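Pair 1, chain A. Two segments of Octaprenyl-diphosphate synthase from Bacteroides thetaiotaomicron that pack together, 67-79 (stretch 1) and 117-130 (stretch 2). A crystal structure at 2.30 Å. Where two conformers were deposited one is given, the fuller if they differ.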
# COMPACT_ATOMS: atom_id res chain seq x y z
N PRO A 67 20.50 -14.11 0.51
CA PRO A 67 19.59 -13.40 -0.38
C PRO A 67 18.33 -12.92 0.37
O PRO A 67 17.73 -11.92 -0.01
CB PRO A 67 19.22 -14.45 -1.44
CG PRO A 67 20.26 -15.53 -1.33
CD PRO A 67 20.69 -15.52 0.12
N ALA A 68 17.96 -13.63 1.43
CA ALA A 68 16.88 -13.17 2.32
C ALA A 68 17.21 -11.84 3.00
O ALA A 68 16.33 -11.00 3.19
CB ALA A 68 16.55 -14.25 3.37
N THR A 69 18.48 -11.65 3.38
CA THR A 69 18.92 -10.41 4.01
C THR A 69 18.74 -9.26 3.04
O THR A 69 18.20 -8.22 3.39
CB THR A 69 20.41 -10.46 4.40
OG1 THR A 69 20.66 -11.61 5.20
CG2 THR A 69 20.81 -9.23 5.17
N LEU A 70 19.20 -9.46 1.81
CA LEU A 70 19.01 -8.46 0.76
C LEU A 70 17.55 -8.15 0.48
O LEU A 70 17.19 -6.97 0.34
CB LEU A 70 19.72 -8.87 -0.53
CG LEU A 70 21.18 -9.26 -0.30
CD1 LEU A 70 21.76 -9.95 -1.54
CD2 LEU A 70 21.99 -8.04 0.09
N HIS A 71 16.69 -9.17 0.39
CA HIS A 71 15.26 -8.89 0.14
C HIS A 71 14.62 -8.15 1.31
O HIS A 71 13.85 -7.20 1.12
CB HIS A 71 14.48 -10.16 -0.22
CG HIS A 71 14.68 -10.61 -1.64
ND1 HIS A 71 14.30 -9.84 -2.72
CD2 HIS A 71 15.25 -11.73 -2.15
CE1 HIS A 71 14.62 -10.48 -3.83
NE2 HIS A 71 15.19 -11.62 -3.52
N ALA A 72 14.95 -8.55 2.53
CA ALA A 72 14.51 -7.81 3.71
C ALA A 72 14.87 -6.33 3.58
O ALA A 72 14.01 -5.46 3.72
CB ALA A 72 15.12 -8.38 4.96
N ALA A 73 16.13 -6.05 3.29
CA ALA A 73 16.60 -4.68 3.22
C ALA A 73 15.87 -3.89 2.13
O ALA A 73 15.44 -2.76 2.35
CB ALA A 73 18.11 -4.65 3.00
N VAL A 74 15.74 -4.49 0.96
CA VAL A 74 14.94 -3.90 -0.10
C VAL A 74 13.49 -3.68 0.36
O VAL A 74 12.92 -2.58 0.23
CB VAL A 74 14.97 -4.78 -1.35
CG1 VAL A 74 14.05 -4.22 -2.46
CG2 VAL A 74 16.40 -4.91 -1.84
N SER A 75 12.89 -4.72 0.92
CA SER A 75 11.51 -4.60 1.35
C SER A 75 11.33 -3.40 2.26
O SER A 75 10.47 -2.56 2.01
CB SER A 75 11.06 -5.85 2.09
OG SER A 75 9.75 -5.68 2.56
N LEU A 76 12.13 -3.32 3.32
CA LEU A 76 11.97 -2.26 4.31
C LEU A 76 12.30 -0.90 3.72
O LEU A 76 11.63 0.08 4.01
CB LEU A 76 12.79 -2.55 5.56
CG LEU A 76 12.21 -3.65 6.48
CD1 LEU A 76 13.19 -4.02 7.56
CD2 LEU A 76 10.87 -3.24 7.10
N GLU A 77 13.30 -0.84 2.86
CA GLU A 77 13.62 0.41 2.19
C GLU A 77 12.49 0.86 1.25
O GLU A 77 12.21 2.05 1.14
CB GLU A 77 14.95 0.28 1.44
CG GLU A 77 15.59 1.61 1.08
CD GLU A 77 16.17 2.34 2.29
OE1 GLU A 77 16.12 1.78 3.40
OE2 GLU A 77 16.67 3.47 2.12
N LEU A 78 11.85 -0.08 0.57
CA LEU A 78 10.70 0.26 -0.26
C LEU A 78 9.53 0.77 0.58
O LEU A 78 8.84 1.73 0.19
CB LEU A 78 10.26 -0.96 -1.08
CG LEU A 78 11.27 -1.40 -2.14
CD1 LEU A 78 10.81 -2.66 -2.85
CD2 LEU A 78 11.51 -0.27 -3.11
N LEU A 79 9.29 0.13 1.72
CA LEU A 79 8.20 0.55 2.61
C LEU A 79 8.40 2.00 3.07
O LEU A 79 7.47 2.81 3.07
CB LEU A 79 8.11 -0.39 3.83
CG LEU A 79 7.15 -0.01 4.95
CD1 LEU A 79 5.75 0.17 4.40
CD2 LEU A 79 7.14 -1.08 6.02
N TYR A 117 2.38 1.18 -5.49
CA TYR A 117 3.26 0.25 -6.19
C TYR A 117 4.47 -0.08 -5.33
O TYR A 117 4.67 -1.23 -4.93
CB TYR A 117 3.72 0.83 -7.53
CG TYR A 117 4.48 -0.17 -8.37
CD1 TYR A 117 3.85 -1.32 -8.83
CD2 TYR A 117 5.81 0.03 -8.72
CE1 TYR A 117 4.52 -2.25 -9.60
CE2 TYR A 117 6.49 -0.89 -9.49
CZ TYR A 117 5.84 -2.03 -9.93
OH TYR A 117 6.50 -2.96 -10.70
N LEU A 118 5.29 0.94 -5.05
CA LEU A 118 6.43 0.76 -4.15
C LEU A 118 6.03 -0.11 -2.96
O LEU A 118 6.76 -1.02 -2.57
CB LEU A 118 6.97 2.10 -3.67
CG LEU A 118 7.65 2.92 -4.77
CD1 LEU A 118 7.71 4.40 -4.41
CD2 LEU A 118 9.03 2.38 -5.04
N LEU A 119 4.85 0.17 -2.41
CA LEU A 119 4.32 -0.55 -1.25
C LEU A 119 4.02 -2.02 -1.54
O LEU A 119 4.21 -2.90 -0.69
CB LEU A 119 3.06 0.15 -0.80
CG LEU A 119 2.59 0.05 0.64
CD1 LEU A 119 3.61 0.68 1.57
CD2 LEU A 119 1.27 0.80 0.74
N ALA A 120 3.53 -2.30 -2.74
CA ALA A 120 3.30 -3.69 -3.14
C ALA A 120 4.65 -4.34 -3.44
O ALA A 120 4.93 -5.45 -3.00
CB ALA A 120 2.39 -3.75 -4.37
N THR A 121 5.48 -3.65 -4.20
CA THR A 121 6.80 -4.19 -4.48
C THR A 121 7.48 -4.51 -3.14
O THR A 121 8.03 -5.61 -2.95
CB THR A 121 7.64 -3.25 -5.34
OG1 THR A 121 6.91 -2.95 -6.54
CG2 THR A 121 8.97 -3.89 -5.70
N SER A 122 7.39 -3.58 -2.18
CA SER A 122 7.91 -3.84 -0.84
C SER A 122 7.46 -5.20 -0.33
O SER A 122 8.27 -5.96 0.21
CB SER A 122 7.49 -2.73 0.13
OG SER A 122 8.10 -1.50 -0.21
N LEU A 123 6.18 -5.52 -0.51
CA LEU A 123 5.63 -6.80 -0.03
C LEU A 123 6.15 -8.04 -0.78
O LEU A 123 6.36 -9.11 -0.17
CB LEU A 123 4.10 -6.76 -0.08
N VAL A 124 6.33 -7.90 -2.09
CA VAL A 124 6.91 -8.95 -2.92
C VAL A 124 8.29 -9.31 -2.37
O VAL A 124 8.60 -10.50 -2.14
CB VAL A 124 7.08 -8.49 -4.38
CG1 VAL A 124 7.73 -9.60 -5.23
CG2 VAL A 124 5.74 -8.07 -4.96
N HIS A 125 9.12 -8.30 -2.15
CA HIS A 125 10.46 -8.58 -1.62
C HIS A 125 10.38 -9.31 -0.28
O HIS A 125 11.10 -10.28 -0.04
CB HIS A 125 11.30 -7.32 -1.56
CG HIS A 125 11.84 -6.90 -2.90
ND1 HIS A 125 12.91 -7.53 -3.50
CD2 HIS A 125 11.45 -5.92 -3.75
CE1 HIS A 125 13.17 -6.95 -4.66
NE2 HIS A 125 12.29 -5.97 -4.84
N ALA A 126 9.48 -8.88 0.59
CA ALA A 126 9.36 -9.58 1.86
C ALA A 126 9.07 -11.07 1.64
O ALA A 126 9.62 -11.94 2.32
CB ALA A 126 8.28 -8.94 2.73
N GLU A 127 8.22 -11.37 0.67
CA GLU A 127 7.85 -12.76 0.40
C GLU A 127 9.04 -13.51 -0.21
O GLU A 127 9.38 -14.63 0.20
CB GLU A 127 6.61 -12.80 -0.50
CG GLU A 127 6.12 -14.19 -0.81
CD GLU A 127 6.94 -14.84 -1.91
OE1 GLU A 127 7.33 -14.11 -2.87
OE2 GLU A 127 7.18 -16.07 -1.79
N GLN A 128 9.72 -12.86 -1.15
CA GLN A 128 10.97 -13.42 -1.68
C GLN A 128 12.06 -13.75 -0.65
O GLN A 128 13.02 -14.45 -0.99
CB GLN A 128 11.55 -12.52 -2.76
CG GLN A 128 10.70 -12.42 -4.03
CD GLN A 128 11.39 -11.60 -5.09
OE1 GLN A 128 11.20 -10.39 -5.18
NE2 GLN A 128 12.24 -12.26 -5.88
N THR A 129 11.92 -13.27 0.60
CA THR A 129 12.81 -13.74 1.68
C THR A 129 12.51 -15.19 2.06
O THR A 129 13.26 -15.83 2.81
CB THR A 129 12.68 -12.94 3.01
OG1 THR A 129 11.48 -13.32 3.69
CG2 THR A 129 12.70 -11.43 2.76
N ASN A 130 11.37 -15.69 1.60
CA ASN A 130 10.91 -17.01 2.01
C ASN A 130 10.94 -17.20 3.52
O ASN A 130 11.18 -18.30 4.00
CB ASN A 130 11.73 -18.12 1.33
CG ASN A 130 11.76 -17.98 -0.19
OD1 ASN A 130 10.73 -17.80 -0.84
ND2 ASN A 130 12.96 -18.07 -0.77

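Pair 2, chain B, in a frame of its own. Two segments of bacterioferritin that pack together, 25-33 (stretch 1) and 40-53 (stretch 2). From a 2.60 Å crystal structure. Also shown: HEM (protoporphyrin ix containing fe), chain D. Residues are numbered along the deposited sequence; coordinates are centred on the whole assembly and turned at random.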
# COMPACT_ATOMS: atom_id res chain seq x y z
N TYR B 25 -20.74 6.07 -43.51
CA TYR B 25 -20.60 6.60 -42.16
C TYR B 25 -19.24 7.25 -41.97
O TYR B 25 -19.13 8.31 -41.33
CB TYR B 25 -20.78 5.51 -41.11
CG TYR B 25 -22.21 5.09 -40.86
CD1 TYR B 25 -23.18 6.02 -40.47
CD2 TYR B 25 -22.60 3.76 -41.01
CE1 TYR B 25 -24.50 5.64 -40.24
CE2 TYR B 25 -23.91 3.36 -40.79
CZ TYR B 25 -24.86 4.30 -40.41
OH TYR B 25 -26.17 3.90 -40.23
N TRP B 26 -18.20 6.63 -42.52
CA TRP B 26 -16.87 7.18 -42.36
C TRP B 26 -16.69 8.51 -43.07
O TRP B 26 -16.04 9.40 -42.55
CB TRP B 26 -15.81 6.18 -42.83
CG TRP B 26 -14.48 6.48 -42.23
CD1 TRP B 26 -13.53 7.33 -42.71
CD2 TRP B 26 -14.00 6.03 -40.95
NE1 TRP B 26 -12.49 7.45 -41.81
CE2 TRP B 26 -12.76 6.66 -40.72
CE3 TRP B 26 -14.51 5.16 -39.98
CZ2 TRP B 26 -12.01 6.45 -39.55
CZ3 TRP B 26 -13.77 4.95 -38.82
CH2 TRP B 26 -12.54 5.60 -38.62
N VAL B 27 -17.27 8.65 -44.26
CA VAL B 27 -17.16 9.90 -44.98
C VAL B 27 -17.93 10.96 -44.18
O VAL B 27 -17.48 12.10 -44.05
CB VAL B 27 -17.76 9.80 -46.41
CG1 VAL B 27 -17.72 11.15 -47.08
CG2 VAL B 27 -16.97 8.80 -47.23
N HIS B 28 -19.08 10.59 -43.65
CA HIS B 28 -19.88 11.51 -42.87
C HIS B 28 -19.14 11.95 -41.63
O HIS B 28 -19.23 13.11 -41.22
CB HIS B 28 -21.21 10.86 -42.50
CG HIS B 28 -22.21 10.88 -43.61
ND1 HIS B 28 -23.41 10.20 -43.55
CD2 HIS B 28 -22.21 11.53 -44.80
CE1 HIS B 28 -24.10 10.43 -44.65
NE2 HIS B 28 -23.39 11.23 -45.43
N PHE B 29 -18.39 11.03 -41.03
CA PHE B 29 -17.59 11.35 -39.85
C PHE B 29 -16.59 12.44 -40.23
O PHE B 29 -16.52 13.49 -39.60
CB PHE B 29 -16.88 10.08 -39.36
CG PHE B 29 -15.55 10.33 -38.70
CD1 PHE B 29 -15.46 11.13 -37.57
CD2 PHE B 29 -14.39 9.78 -39.22
CE1 PHE B 29 -14.23 11.37 -36.97
CE2 PHE B 29 -13.15 10.02 -38.63
CZ PHE B 29 -13.07 10.82 -37.50
N ARG B 30 -15.83 12.20 -41.29
CA ARG B 30 -14.84 13.14 -41.76
C ARG B 30 -15.45 14.49 -42.12
O ARG B 30 -14.94 15.54 -41.74
CB ARG B 30 -14.07 12.55 -42.94
CG ARG B 30 -12.89 11.73 -42.50
CD ARG B 30 -11.95 12.63 -41.75
NE ARG B 30 -10.97 11.92 -40.95
CZ ARG B 30 -10.30 12.48 -39.94
NH1 ARG B 30 -10.53 13.75 -39.62
NH2 ARG B 30 -9.42 11.79 -39.26
N LEU B 31 -16.54 14.44 -42.86
CA LEU B 31 -17.25 15.65 -43.28
C LEU B 31 -17.70 16.44 -42.04
O LEU B 31 -17.44 17.64 -41.93
CB LEU B 31 -18.47 15.24 -44.11
CG LEU B 31 -18.62 15.66 -45.58
CD1 LEU B 31 -17.32 16.16 -46.19
CD2 LEU B 31 -19.14 14.46 -46.33
N GLN B 32 -18.38 15.77 -41.12
CA GLN B 32 -18.86 16.42 -39.90
C GLN B 32 -17.71 16.99 -39.07
O GLN B 32 -17.85 18.02 -38.41
CB GLN B 32 -19.69 15.43 -39.08
CG GLN B 32 -20.95 15.01 -39.80
CD GLN B 32 -21.55 13.72 -39.28
OE1 GLN B 32 -20.89 12.94 -38.59
NE2 GLN B 32 -22.80 13.47 -39.64
N GLU B 33 -16.57 16.32 -39.11
CA GLU B 33 -15.41 16.78 -38.35
C GLU B 33 -14.93 18.11 -38.93
O GLU B 33 -14.62 19.04 -38.18
CB GLU B 33 -14.29 15.74 -38.42
CG GLU B 33 -13.19 15.96 -37.41
CD GLU B 33 -13.67 15.73 -35.99
OE1 GLU B 33 -14.18 14.63 -35.69
OE2 GLU B 33 -13.53 16.66 -35.16
N MET B 40 -21.18 15.15 -33.42
CA MET B 40 -21.95 14.45 -34.42
C MET B 40 -20.98 13.49 -35.13
O MET B 40 -21.31 12.35 -35.45
CB MET B 40 -22.53 15.46 -35.39
CG MET B 40 -23.24 14.89 -36.58
SD MET B 40 -24.13 16.19 -37.49
CE MET B 40 -25.59 15.26 -37.99
N ALA B 41 -19.75 13.96 -35.33
CA ALA B 41 -18.72 13.18 -36.00
C ALA B 41 -18.37 11.89 -35.26
O ALA B 41 -18.24 10.83 -35.88
CB ALA B 41 -17.47 14.03 -36.19
N LYS B 42 -18.21 11.98 -33.94
CA LYS B 42 -17.85 10.81 -33.15
C LYS B 42 -18.90 9.72 -33.22
O LYS B 42 -18.56 8.54 -33.19
CB LYS B 42 -17.58 11.20 -31.70
CG LYS B 42 -16.38 12.12 -31.58
CD LYS B 42 -16.19 12.64 -30.17
CE LYS B 42 -15.19 13.81 -30.15
NZ LYS B 42 -14.96 14.30 -28.76
N LYS B 43 -20.16 10.12 -33.33
CA LYS B 43 -21.23 9.14 -33.41
C LYS B 43 -21.12 8.40 -34.75
O LYS B 43 -21.25 7.17 -34.80
CB LYS B 43 -22.58 9.82 -33.28
CG LYS B 43 -23.75 8.85 -33.22
CD LYS B 43 -23.58 7.82 -32.12
CE LYS B 43 -24.72 6.81 -32.12
NZ LYS B 43 -24.48 5.69 -31.16
N SER B 44 -20.86 9.14 -35.82
CA SER B 44 -20.71 8.53 -37.14
C SER B 44 -19.55 7.55 -37.16
O SER B 44 -19.64 6.48 -37.78
CB SER B 44 -20.49 9.60 -38.21
OG SER B 44 -21.68 10.31 -38.46
N ARG B 45 -18.45 7.89 -36.48
CA ARG B 45 -17.29 7.02 -36.45
C ARG B 45 -17.68 5.72 -35.75
O ARG B 45 -17.32 4.64 -36.21
CB ARG B 45 -16.12 7.68 -35.71
CG ARG B 45 -14.80 7.57 -36.46
CD ARG B 45 -13.60 8.07 -35.67
NE ARG B 45 -12.99 6.99 -34.90
CZ ARG B 45 -11.73 6.59 -35.03
NH1 ARG B 45 -10.92 7.18 -35.89
NH2 ARG B 45 -11.28 5.58 -34.30
N GLU B 46 -18.40 5.83 -34.65
CA GLU B 46 -18.83 4.65 -33.91
C GLU B 46 -19.71 3.74 -34.78
O GLU B 46 -19.49 2.53 -34.84
CB GLU B 46 -19.61 5.04 -32.66
CG GLU B 46 -18.76 5.46 -31.47
CD GLU B 46 -19.60 6.06 -30.33
OE1 GLU B 46 -20.68 5.47 -29.99
OE2 GLU B 46 -19.19 7.10 -29.76
N GLU B 47 -20.71 4.32 -35.44
CA GLU B 47 -21.60 3.54 -36.28
C GLU B 47 -20.84 2.84 -37.42
O GLU B 47 -21.15 1.71 -37.76
CB GLU B 47 -22.71 4.42 -36.84
CG GLU B 47 -23.66 4.97 -35.77
CD GLU B 47 -24.63 6.04 -36.33
OE1 GLU B 47 -24.15 6.94 -37.06
OE2 GLU B 47 -25.85 5.98 -36.04
N SER B 48 -19.85 3.52 -37.99
CA SER B 48 -19.06 2.94 -39.06
C SER B 48 -18.30 1.72 -38.55
O SER B 48 -18.22 0.69 -39.21
CB SER B 48 -18.06 3.98 -39.62
OG SER B 48 -17.23 3.44 -40.63
N ILE B 49 -17.73 1.84 -37.35
CA ILE B 49 -16.99 0.74 -36.75
C ILE B 49 -17.94 -0.40 -36.34
O ILE B 49 -17.53 -1.56 -36.26
CB ILE B 49 -16.14 1.25 -35.56
CG1 ILE B 49 -15.06 2.19 -36.10
CG2 ILE B 49 -15.50 0.10 -34.80
CD1 ILE B 49 -14.13 2.77 -35.07
N GLU B 50 -19.20 -0.09 -36.08
CA GLU B 50 -20.16 -1.13 -35.74
C GLU B 50 -20.38 -1.96 -37.00
O GLU B 50 -20.36 -3.19 -36.96
CB GLU B 50 -21.50 -0.55 -35.29
CG GLU B 50 -21.63 -0.36 -33.79
CD GLU B 50 -23.02 0.14 -33.37
OE1 GLU B 50 -24.03 -0.56 -33.69
OE2 GLU B 50 -23.10 1.23 -32.72
N GLU B 51 -20.59 -1.28 -38.13
CA GLU B 51 -20.82 -1.97 -39.38
C GLU B 51 -19.62 -2.82 -39.77
O GLU B 51 -19.78 -3.88 -40.37
CB GLU B 51 -21.14 -0.97 -40.49
CG GLU B 51 -22.44 -0.20 -40.29
CD GLU B 51 -23.62 -1.12 -40.02
OE1 GLU B 51 -23.86 -2.05 -40.82
OE2 GLU B 51 -24.32 -0.90 -39.00
N MET B 52 -18.42 -2.36 -39.45
CA MET B 52 -17.24 -3.13 -39.78
C MET B 52 -17.37 -4.48 -39.08
O MET B 52 -17.05 -5.52 -39.65
CB MET B 52 -15.98 -2.40 -39.31
CG MET B 52 -15.61 -1.21 -40.17
SD MET B 52 -14.27 -0.20 -39.47
CE MET B 52 -14.92 1.44 -39.74
N GLY B 53 -17.86 -4.44 -37.85
CA GLY B 53 -18.04 -5.67 -37.09
C GLY B 53 -19.05 -6.60 -37.75
O GLY B 53 -18.84 -7.81 -37.81
CHA HEM D . -11.01 -0.70 -37.27
CHB HEM D . -12.72 -4.16 -40.20
CHC HEM D . -13.08 -0.88 -43.69
CHD HEM D . -10.80 2.38 -40.99
C1A HEM D . -11.64 -1.86 -37.72
C2A HEM D . -12.36 -2.85 -36.94
C3A HEM D . -12.46 -3.97 -37.73
C4A HEM D . -12.29 -3.48 -39.08
CMA HEM D . -12.95 -5.37 -37.31
CAA HEM D . -13.17 -2.65 -35.66
CBA HEM D . -12.49 -2.03 -34.45
CGA HEM D . -11.39 -2.89 -33.89
O1A HEM D . -10.74 -2.45 -32.92
O2A HEM D . -11.18 -4.01 -34.42
C1B HEM D . -12.99 -3.58 -41.43
C2B HEM D . -13.61 -4.25 -42.55
C3B HEM D . -13.65 -3.35 -43.58
C4B HEM D . -13.15 -2.09 -43.03
CMB HEM D . -14.15 -5.68 -42.59
CAB HEM D . -14.17 -3.64 -44.85
CBB HEM D . -13.65 -3.21 -46.06
C1C HEM D . -12.60 0.32 -43.22
C2C HEM D . -12.70 1.57 -43.95
C3C HEM D . -12.06 2.53 -43.19
C4C HEM D . -11.54 1.81 -42.02
CMC HEM D . -13.40 1.77 -45.31
CAC HEM D . -11.98 3.90 -43.44
CBC HEM D . -12.00 4.51 -44.68
C1D HEM D . -10.59 1.82 -39.75
C2D HEM D . -9.95 2.50 -38.63
C3D HEM D . -10.00 1.63 -37.56
C4D HEM D . -10.71 0.43 -38.02
CMD HEM D . -9.33 3.91 -38.64
CAD HEM D . -9.26 1.91 -36.25
CBD HEM D . -10.08 2.16 -35.00
CGD HEM D . -9.24 2.63 -33.82
O1D HEM D . -8.19 1.99 -33.53
O2D HEM D . -9.62 3.63 -33.17
NA HEM D . -11.94 -2.13 -39.05
NB HEM D . -12.76 -2.23 -41.71
NC HEM D . -12.03 0.51 -41.99
ND HEM D . -11.05 0.56 -39.36
FE HEM D . -11.98 -0.82 -40.51

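The sharpest difference lies in what crosses the helix pair: pair 1 is joined by two direct hydrogen bonds, whereas pair 2 has none that is clear and packs large side chains across the gap, several of which also border a heme. The frame is nonetheless the same. Both pairs are antiparallel helices, with angles of 161° and 164° between their directions and axes 7.7 and 7.8 Å apart at closest approach, and 14 central residues superpose to 0.2 Å.

The backbones come close where Ser75(A) meets Ser122(A) (CA to CA 4.3 Å), the position of Phe29(B) and Ala41(B) in pair 2 (4.4 Å). In pair 1 the small Ser75(A) donates from OG to O of Ser122(A) at 2.8 Å, while OG of Ser122(A) turns back to O of Leu118(A), also 2.8 Å. In pair 2 the larger Phe29(B), its CA-to-CB bond sideways, lays its ring against the neighbouring helix: its CD1 lies 3.8 Å from CB of Ala41(B), and Arg45(B), matching Ala126(A), lays its CG over the ring face, 3.5 Å from the centroid.

His71(A) and Tyr25(B) coincide, both with chi1 m and CA-to-CB toward the partner helix. Each ring carries a CB over one face, that of Gln128(A) 3.7 Å from the His71(A) centroid and that of the matching Glu47(B) 3.9 Å from the Tyr25(B) centroid. The imidazole also meets its partner rim to rim, ND1 of His71(A) to ND1 of His125(A) at 2.8 Å, a hydrogen bond in which either nitrogen could be the donor. At the His125(A) position stands Ser44(B). Both fill a hole in the facing helix: His125(A) sits among His71(A), Val74(A), Ser75(A) and Leu78(A), with CG1 of Val74(A) 3.3 Å from its ring centroid, and Ser44(B) among the matching Tyr25(B), His28(B), Phe29(B) and Gln32(B).

Leu78(A) is itself a knob among Leu118(A), Thr121(A), Ser122(A) and His125(A), its CD1 3.6 Å from CG2 of Thr121(A). The matching Gln32(B) brings a polar group to this level.

Where pair 1 has Ala72(A), pair 2 has Trp26(B), whose ring reaches among Arg45(B), Ser48(B), Ile49(B) and Met52(B); its CE3 lies 3.8 Å from CE of Met52(B). The heme borders this cluster: SD of Met52(B) binds FE at 2.6 Å, and NH2 of Arg45(B) makes a weak hydrogen bond to O2D of HEM at 2.8 Å. Ala72(A) offers only a methyl, its CB 4.5 Å from CG2 of Thr129(A).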